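Local coordinates for amine Dehydrogenase (PDB 1JMX), which probably transfers electrons through two covalently bound heme c groups as the alpha subunit of a quinohemoprotein amine dehydrogenase, at residues A[112-116]-A[117-121]; A[406-409]-A[410-413]. One frame throughout, in Å; residues are numbered along the deposited sequence.

Contact 1. Residues A[112-116]-A[117-121]; sequences QRRPA and KEWEH. With HEC (heme c), chain F.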
loop_
_atom_site.group_PDB
_atom_site.type_symbol
_atom_site.label_atom_id
_atom_site.label_comp_id
_atom_site.label_asym_id
_atom_site.label_seq_id
_atom_site.Cartn_x
_atom_site.Cartn_y
_atom_site.Cartn_z
ATOM N N GLN A 112 -17.100 -3.942 -8.531
ATOM C CA GLN A 112 -18.311 -3.810 -7.728
ATOM C C GLN A 112 -19.345 -2.938 -8.442
ATOM O O GLN A 112 -19.005 -2.077 -9.249
ATOM C CB GLN A 112 -18.000 -3.229 -6.341
ATOM C CG GLN A 112 -17.155 -4.136 -5.457
ATOM C CD GLN A 112 -17.279 -3.808 -3.984
ATOM O OE1 GLN A 112 -18.232 -3.159 -3.560
ATOM N NE2 GLN A 112 -16.324 -4.277 -3.192
ATOM N N ARG A 113 -20.614 -3.214 -8.173
ATOM C CA ARG A 113 -21.725 -2.470 -8.752
ATOM C C ARG A 113 -22.632 -2.022 -7.599
ATOM O O ARG A 113 -23.062 -2.837 -6.785
ATOM C CB ARG A 113 -22.485 -3.351 -9.749
ATOM C CG ARG A 113 -21.715 -3.663 -11.028
ATOM C CD ARG A 113 -21.362 -2.379 -11.749
ATOM N NE ARG A 113 -20.662 -2.591 -13.012
ATOM C CZ ARG A 113 -19.362 -2.862 -13.124
ATOM N NH1 ARG A 113 -18.600 -2.972 -12.039
ATOM N NH2 ARG A 113 -18.811 -2.979 -14.326
ATOM N N ARG A 114 -22.885 -0.722 -7.501
ATOM C CA ARG A 114 -23.704 -0.181 -6.412
ATOM C C ARG A 114 -24.491 1.053 -6.812
ATOM O O ARG A 114 -24.107 1.769 -7.735
ATOM C CB ARG A 114 -22.812 0.272 -5.250
ATOM C CG ARG A 114 -21.847 -0.731 -4.686
ATOM C CD ARG A 114 -20.949 -0.025 -3.704
ATOM N NE ARG A 114 -20.053 -0.930 -3.008
ATOM C CZ ARG A 114 -19.765 -0.842 -1.717
ATOM N NH1 ARG A 114 -20.311 0.109 -0.974
ATOM N NH2 ARG A 114 -18.898 -1.681 -1.179
ATOM N N PRO A 115 -25.630 1.303 -6.134
ATOM C CA PRO A 115 -26.417 2.495 -6.459
ATOM C C PRO A 115 -25.695 3.655 -5.757
ATOM O O PRO A 115 -24.840 3.419 -4.895
ATOM C CB PRO A 115 -27.786 2.188 -5.838
ATOM C CG PRO A 115 -27.448 1.346 -4.662
ATOM C CD PRO A 115 -26.374 0.421 -5.210
ATOM N N ALA A 116 -26.021 4.891 -6.120
ATOM C CA ALA A 116 -25.364 6.059 -5.533
ATOM C C ALA A 116 -25.298 6.114 -4.006
ATOM O O ALA A 116 -24.273 6.510 -3.457
ATOM C CB ALA A 116 -25.971 7.342 -6.080
ATOM N N LYS A 117 -26.369 5.714 -3.320
ATOM C CA LYS A 117 -26.387 5.751 -1.853
ATOM C C LYS A 117 -25.396 4.785 -1.221
ATOM O O LYS A 117 -24.851 5.062 -0.148
ATOM C CB LYS A 117 -27.800 5.501 -1.318
ATOM C CG LYS A 117 -27.914 5.396 0.218
ATOM C CD LYS A 117 -27.386 6.640 0.960
ATOM C CE LYS A 117 -28.156 7.912 0.600
ATOM N NZ LYS A 117 -27.726 9.118 1.398
ATOM N N GLU A 118 -25.175 3.649 -1.875
ATOM C CA GLU A 118 -24.232 2.655 -1.377
ATOM C C GLU A 118 -22.796 3.122 -1.625
ATOM O O GLU A 118 -21.883 2.731 -0.898
ATOM C CB GLU A 118 -24.492 1.292 -2.015
ATOM C CG GLU A 118 -25.877 0.728 -1.706
ATOM C CD GLU A 118 -26.085 0.467 -0.228
ATOM O OE1 GLU A 118 -25.232 -0.200 0.368
ATOM O OE2 GLU A 118 -27.099 0.917 0.342
ATOM N N TRP A 119 -22.606 3.959 -2.646
ATOM C CA TRP A 119 -21.293 4.520 -2.954
ATOM C C TRP A 119 -21.046 5.649 -1.955
ATOM O O TRP A 119 -19.908 5.891 -1.555
ATOM C CB TRP A 119 -21.222 5.078 -4.391
ATOM C CG TRP A 119 -20.988 4.053 -5.479
ATOM C CD1 TRP A 119 -21.778 3.829 -6.569
ATOM C CD2 TRP A 119 -19.882 3.137 -5.592
ATOM N NE1 TRP A 119 -21.238 2.835 -7.355
ATOM C CE2 TRP A 119 -20.077 2.390 -6.780
ATOM C CE3 TRP A 119 -18.749 2.873 -4.809
ATOM C CZ2 TRP A 119 -19.184 1.396 -7.202
ATOM C CZ3 TRP A 119 -17.855 1.879 -5.232
ATOM C CH2 TRP A 119 -18.084 1.156 -6.417
ATOM N N GLU A 120 -22.123 6.335 -1.557
ATOM C CA GLU A 120 -22.034 7.422 -0.582
ATOM C C GLU A 120 -21.706 6.858 0.811
ATOM O O GLU A 120 -20.907 7.440 1.548
ATOM C CB GLU A 120 -23.340 8.211 -0.522
ATOM C CG GLU A 120 -23.248 9.423 0.386
ATOM C CD GLU A 120 -24.606 9.977 0.788
ATOM O OE1 GLU A 120 -24.879 10.076 2.007
ATOM O OE2 GLU A 120 -25.402 10.315 -0.106
ATOM N N HIS A 121 -22.320 5.727 1.161
ATOM C CA HIS A 121 -22.064 5.073 2.446
ATOM C C HIS A 121 -20.612 4.617 2.478
ATOM O O HIS A 121 -19.965 4.663 3.524
ATOM C CB HIS A 121 -22.949 3.840 2.637
ATOM C CG HIS A 121 -24.348 4.146 3.065
ATOM N ND1 HIS A 121 -24.660 5.189 3.910
ATOM C CD2 HIS A 121 -25.519 3.523 2.789
ATOM C CE1 HIS A 121 -25.960 5.198 4.137
ATOM N NE2 HIS A 121 -26.505 4.195 3.468
HETATM FE FE HEC F . -22.080 -5.799 8.004
HETATM C CHA HEC F . -21.455 -2.877 6.444
HETATM C CHB HEC F . -22.265 -7.368 5.014
HETATM C CHC HEC F . -22.736 -8.750 9.591
HETATM C CHD HEC F . -21.906 -4.212 11.042
HETATM N NA HEC F . -21.899 -5.242 6.135
HETATM C C1A HEC F . -21.638 -3.988 5.648
HETATM C C2A HEC F . -21.584 -3.987 4.191
HETATM C C3A HEC F . -21.812 -5.251 3.801
HETATM C C4A HEC F . -22.006 -6.030 5.004
HETATM C CMA HEC F . -21.858 -5.753 2.371
HETATM C CAA HEC F . -21.320 -2.785 3.314
HETATM C CBA HEC F . -19.855 -2.754 2.943
HETATM C CGA HEC F . -19.485 -1.575 2.063
HETATM O O1A HEC F . -20.359 -0.759 1.727
HETATM O O2A HEC F . -18.298 -1.468 1.703
HETATM N NB HEC F . -22.418 -7.647 7.437
HETATM C C1B HEC F . -22.461 -8.145 6.132
HETATM C C2B HEC F . -22.747 -9.539 6.064
HETATM C C3B HEC F . -22.894 -9.933 7.365
HETATM C C4B HEC F . -22.680 -8.766 8.209
HETATM C CMB HEC F . -22.871 -10.389 4.782
HETATM C CAB HEC F . -23.236 -11.353 7.768
HETATM C CBB HEC F . -22.106 -12.379 7.903
HETATM N NC HEC F . -22.273 -6.357 9.905
HETATM C C1C HEC F . -22.546 -7.631 10.386
HETATM C C2C HEC F . -22.615 -7.657 11.826
HETATM C C3C HEC F . -22.401 -6.403 12.238
HETATM C C4C HEC F . -22.174 -5.585 11.042
HETATM C CMC HEC F . -22.899 -8.891 12.683
HETATM C CAC HEC F . -22.634 -5.929 13.663
HETATM C CBC HEC F . -21.566 -6.042 14.733
HETATM N ND HEC F . -21.746 -3.936 8.623
HETATM C C1D HEC F . -21.703 -3.436 9.906
HETATM C C2D HEC F . -21.423 -1.994 9.921
HETATM C C3D HEC F . -21.300 -1.652 8.606
HETATM C C4D HEC F . -21.502 -2.844 7.837
HETATM C CMD HEC F . -21.299 -1.088 11.152
HETATM C CAD HEC F . -21.003 -0.281 8.002
HETATM C CBD HEC F . -19.534 0.105 7.915
HETATM C CGD HEC F . -18.709 -0.870 7.110
HETATM O O1D HEC F . -17.927 -1.621 7.698
HETATM O O2D HEC F . -18.830 -0.894 5.877
#
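The indole of W119 carries the side chain of R114 across one face: R114 CD stands 3.7 Å from the centroid of the W119 six-membered ring, almost on its normal, a clear CH-pi contact, while Q112 O and A116 CA lie at the ring's edge. R114 and W119 cross at about a right angle, yet the guanidinium is tilted only 22° from the ring plane; its charge is too far off for more than a weak cation-pi attraction. An extended chain from CG to NE carries this guanidinium past the ring, where its edges meet acceptors on three sides. Q112 OE1 takes both R114 NE and R114 NH2 (each 2.9 Å), a side-on grip by a single oxygen. A propionate of the heme accepts from the other edge, R114 NH1 to O1A at 2.8 Å and R114 NH2 to O2A at 3.0 Å, the latter almost straight at 178°. R114 NH1 also reaches E118 O (3.1 Å), approaching from above that carbonyl's plane. P115, at the N-cap of helix 116-129, lies alongside E118, with P115 CG 3.4 Å from E118 CG; the E118 carboxylate turns away to a salt bridge with R26 and a hydrogen bond with Q30. P115 O receives W119 N, and A116 O receives E120 N, opening the helix. A second heme c touches Q112, R114 and W119, and K32 shares Q112 OE1. Five bonds thus fix the rotation of the guanidinium, and its positive charge would tend to stabilise the ionised propionate of the heme that R114 helps to bind.

Contact 2. Residues A[406-409]-A[410-413]; sequences PLRI and GYLP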
loop_
_atom_site.group_PDB
_atom_site.type_symbol
_atom_site.label_atom_id
_atom_site.label_comp_id
_atom_site.label_asym_id
_atom_site.label_seq_id
_atom_site.Cartn_x
_atom_site.Cartn_y
_atom_site.Cartn_z
ATOM N N PRO A 406 7.427 -5.058 -38.430
ATOM C CA PRO A 406 7.881 -5.686 -37.185
ATOM C C PRO A 406 7.274 -7.076 -36.992
ATOM O O PRO A 406 6.095 -7.314 -37.287
ATOM C CB PRO A 406 7.410 -4.697 -36.118
ATOM C CG PRO A 406 7.514 -3.389 -36.823
ATOM C CD PRO A 406 6.893 -3.711 -38.158
ATOM N N LEU A 407 8.083 -7.979 -36.460
ATOM C CA LEU A 407 7.680 -9.358 -36.254
ATOM C C LEU A 407 8.017 -9.753 -34.819
ATOM O O LEU A 407 9.171 -9.659 -34.412
ATOM C CB LEU A 407 8.490 -10.238 -37.217
ATOM C CG LEU A 407 8.133 -11.644 -37.717
ATOM C CD1 LEU A 407 9.420 -12.475 -37.730
ATOM C CD2 LEU A 407 7.065 -12.326 -36.888
ATOM N N ARG A 408 7.010 -10.124 -34.033
ATOM C CA ARG A 408 7.280 -10.575 -32.674
ATOM C C ARG A 408 7.601 -12.066 -32.801
ATOM O O ARG A 408 6.753 -12.859 -33.209
ATOM C CB ARG A 408 6.082 -10.363 -31.741
ATOM C CG ARG A 408 6.404 -10.743 -30.280
ATOM C CD ARG A 408 5.279 -10.397 -29.315
ATOM N NE ARG A 408 4.652 -11.580 -28.717
ATOM C CZ ARG A 408 5.066 -12.178 -27.602
ATOM N NH1 ARG A 408 6.117 -11.715 -26.943
ATOM N NH2 ARG A 408 4.446 -13.261 -27.152
ATOM N N ILE A 409 8.856 -12.415 -32.542
ATOM C CA ILE A 409 9.304 -13.792 -32.627
ATOM C C ILE A 409 8.714 -14.602 -31.480
ATOM O O ILE A 409 8.022 -15.595 -31.705
ATOM C CB ILE A 409 10.862 -13.894 -32.590
ATOM C CG1 ILE A 409 11.482 -13.445 -33.921
ATOM C CG2 ILE A 409 11.294 -15.325 -32.349
ATOM C CD1 ILE A 409 11.239 -12.026 -34.298
ATOM N N GLY A 410 9.001 -14.174 -30.253
ATOM C CA GLY A 410 8.503 -14.869 -29.080
ATOM C C GLY A 410 9.461 -14.677 -27.927
ATOM O O GLY A 410 10.221 -13.716 -27.903
ATOM N N TYR A 411 9.425 -15.587 -26.964
ATOM C CA TYR A 411 10.309 -15.506 -25.806
ATOM C C TYR A 411 11.521 -16.396 -26.042
ATOM O O TYR A 411 11.413 -17.620 -25.971
ATOM C CB TYR A 411 9.574 -15.953 -24.542
ATOM C CG TYR A 411 8.440 -15.042 -24.120
ATOM C CD1 TYR A 411 7.226 -15.569 -23.679
ATOM C CD2 TYR A 411 8.597 -13.654 -24.115
ATOM C CE1 TYR A 411 6.197 -14.740 -23.239
ATOM C CE2 TYR A 411 7.576 -12.814 -23.675
ATOM C CZ TYR A 411 6.380 -13.365 -23.240
ATOM O OH TYR A 411 5.358 -12.545 -22.822
ATOM N N LEU A 412 12.668 -15.778 -26.322
ATOM C CA LEU A 412 13.902 -16.514 -26.589
ATOM C C LEU A 412 14.799 -16.649 -25.370
ATOM O O LEU A 412 14.862 -15.751 -24.534
ATOM C CB LEU A 412 14.683 -15.850 -27.728
ATOM C CG LEU A 412 14.048 -15.846 -29.121
ATOM C CD1 LEU A 412 15.027 -15.290 -30.134
ATOM C CD2 LEU A 412 13.661 -17.249 -29.509
ATOM N N PRO A 413 15.511 -17.784 -25.255
ATOM C CA PRO A 413 16.415 -18.032 -24.129
ATOM C C PRO A 413 17.502 -16.962 -24.044
ATOM O O PRO A 413 17.972 -16.448 -25.062
ATOM C CB PRO A 413 16.988 -19.414 -24.448
ATOM C CG PRO A 413 16.909 -19.487 -25.950
ATOM C CD PRO A 413 15.548 -18.908 -26.208
#
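R408 reaches along its strand to the ring of Y411, R408 NH1 lying 3.7 Å from Y411 CE2. The guanidinium presents its edge to the ring, the two planes standing 75° apart, and R408 CZ is 5.0 Å from the centroid of the Y411 ring, over its face: a cation-pi contact. CG of R408 is anti to the backbone N, and a bend at chi3 swings the guanidinium over G410, whose CA lies over one of its faces. NH1 also forms a salt bridge with E396 of the neighbouring strand 391-400. Between these side chains, I409 and G410 both bond through their backbones to A397, two residues facing one, which marks a beta bulge. The N of G410 takes no part in that pairing and, though buried, has no partner in the model. At phi 151° and psi -157° a CB would clash with I409 O, so glycine fits this point of the bulge. R408 and Y411, both partly exposed, fall on one side of the strand, where the Y411 ring also meets that of H189. On the other, I409 CG2 approaches L412 CD2 at 4.2 Å, and both residues pack against F293 and Y362 on strands 285-295 and 354-362, joining domain IV to domain III. The chemistry therefore divides by side: apolar packing on one, and on the other a charge compensated by E396 and restricted in position by carboxylate and ring together.

In the fold
Contact 1 comes first along the chain, in the heme-binding part at the start of helix 116-129, and contact 2 follows far later, on strand 406-420 of domain IV. Their centres are 45 Å apart, on opposite sides of the chain's centre, and their nearest atoms are about 27 Å from each other, so neither touches the other and they share no helix, strand or domain. The 112-121 stretch sits among the hemes, where electron transfer probably occurs. The 406-413 stretch pairs with strand 391-400 in a hairpin of domain IV and packs on strands 285-295 and 354-362 of domain III, which places it in the beta framework of the subunit. It lies away from the heme sites.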